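Local atomic coordinates of SnoK (Streptomyces nogalater, PDB entry 5EPA), a protein that acts as a non-heme iron, 2-oxoglutarate-dependent carbocyclase in the biosynthesis of the polyketide nogalamycin. Residues P19-E23 and H97-S101. Numbering follows the deposited sequence.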
# COMPACT_ATOMS: atom_id res chain seq x y z
N PRO A 19 -1.33 -1.45 22.65
CA PRO A 19 -0.89 -0.89 21.36
C PRO A 19 0.51 -1.35 20.93
O PRO A 19 1.37 -1.55 21.77
CB PRO A 19 -0.86 0.63 21.59
CG PRO A 19 -1.48 0.86 22.93
CD PRO A 19 -1.40 -0.42 23.70
N THR A 20 0.72 -1.52 19.64
CA THR A 20 2.06 -1.71 19.12
C THR A 20 2.63 -0.35 18.67
O THR A 20 1.98 0.38 17.93
CB THR A 20 2.13 -2.69 17.95
OG1 THR A 20 1.40 -3.88 18.27
CG2 THR A 20 3.56 -3.04 17.66
N THR A 21 3.84 -0.05 19.11
CA THR A 21 4.49 1.21 18.82
C THR A 21 5.82 0.92 18.13
O THR A 21 6.29 -0.22 18.15
CB THR A 21 4.83 1.98 20.11
OG1 THR A 21 5.73 1.19 20.91
CG2 THR A 21 3.58 2.30 20.93
N ALA A 22 6.46 1.95 17.60
CA ALA A 22 7.79 1.79 17.03
C ALA A 22 8.80 1.29 18.05
O ALA A 22 9.73 0.57 17.73
CB ALA A 22 8.28 3.09 16.43
N GLU A 23 8.63 1.72 19.29
CA GLU A 23 9.58 1.40 20.35
C GLU A 23 9.44 -0.06 20.80
O GLU A 23 10.43 -0.68 21.13
CB GLU A 23 9.36 2.35 21.57
CG GLU A 23 10.40 2.24 22.68
CD GLU A 23 10.04 1.21 23.79
OE1 GLU A 23 8.87 0.80 23.99
OE2 GLU A 23 10.98 0.76 24.49
N HIS A 97 2.56 9.72 10.96
CA HIS A 97 2.22 9.24 12.29
C HIS A 97 3.49 8.66 12.89
O HIS A 97 4.22 7.92 12.21
CB HIS A 97 1.13 8.17 12.20
CG HIS A 97 0.54 7.80 13.52
ND1 HIS A 97 1.05 6.79 14.30
CD2 HIS A 97 -0.53 8.29 14.20
CE1 HIS A 97 0.34 6.70 15.42
NE2 HIS A 97 -0.64 7.59 15.37
N PRO A 98 3.79 8.98 14.17
CA PRO A 98 5.06 8.51 14.73
C PRO A 98 5.17 7.00 14.82
O PRO A 98 6.25 6.46 14.60
CB PRO A 98 5.08 9.12 16.13
CG PRO A 98 4.11 10.27 16.08
CD PRO A 98 3.07 9.90 15.08
N GLU A 99 4.08 6.32 15.15
CA GLU A 99 4.16 4.89 15.28
C GLU A 99 4.14 4.20 13.92
O GLU A 99 4.97 3.33 13.64
CB GLU A 99 3.05 4.36 16.20
CG GLU A 99 2.93 5.10 17.54
CD GLU A 99 4.24 5.27 18.31
OE1 GLU A 99 5.30 4.67 17.96
OE2 GLU A 99 4.21 6.01 19.31
N ILE A 100 3.23 4.57 13.04
CA ILE A 100 3.15 3.92 11.75
C ILE A 100 4.47 4.11 10.98
O ILE A 100 4.98 3.16 10.41
CB ILE A 100 1.99 4.46 10.89
CG1 ILE A 100 0.64 4.17 11.56
CG2 ILE A 100 2.03 3.84 9.50
CD1 ILE A 100 -0.54 4.84 10.85
N SER A 101 4.95 5.36 10.89
CA SER A 101 6.10 5.68 10.06
C SER A 101 7.35 5.20 10.76
O SER A 101 8.29 4.75 10.12
CB SER A 101 6.19 7.19 9.71
OG SER A 101 6.40 7.98 10.85
O HOH W 1 7.26 4.53 19.61
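The irregular backbone 19-23 passes the first turn of helix 98-108 and comes nearest where Ala22 faces Glu99, with their CA atoms 5.1 Å apart. This is an N-terminal loop laid on a surface helix of a cupin-type fold of the PhyH family, well away from the iron site. Glu99 carries nearly all of the helix side of the contact. Its CG stands anti to the carbonyl carbon (chi1 -49°), and the chain bends at chi2, bringing the carboxylate to the loop. There OE1 of Glu99 accepts a hydrogen bond from the backbone N of Ala22 at 3.0 Å, nearly straight (169°). The N-H arrives on the anti side of the carboxylate, tilted 33° out of its plane. A water donates a second bond, 2.6 Å long, to Glu99 OE1 and accepts from Glu23 N, so two successive backbone N-H groups are tied to one carboxylate oxygen, one directly and one through water. Thr21 lies alongside the Glu99 side chain, pointing the same way. Its CB is 3.5 Å from Glu99 OE1, and its CG2 rests against Glu99 CD at 4.0 Å. Ala22 CB also touches Glu99 OE1. With an alanine in place of Glu99, Ala22 N and the bridging water would probably lose their shared acceptor, and a gap would open beside Thr21. Outside the pair, Arg106 of the same helix bonds Ala22 O, and Thr20 OG1 donates to Pro42 O. Behind the contact, Ile100 turns inward onto Tyr240 and Ile152 of the large sheet. His97 caps the helix: its ND1 accepts a weak bond from Ile100 N at 3.4 Å, while its carbonyl O takes Ser101 N and, on the opposite face, Ser101 OG at 2.6 Å.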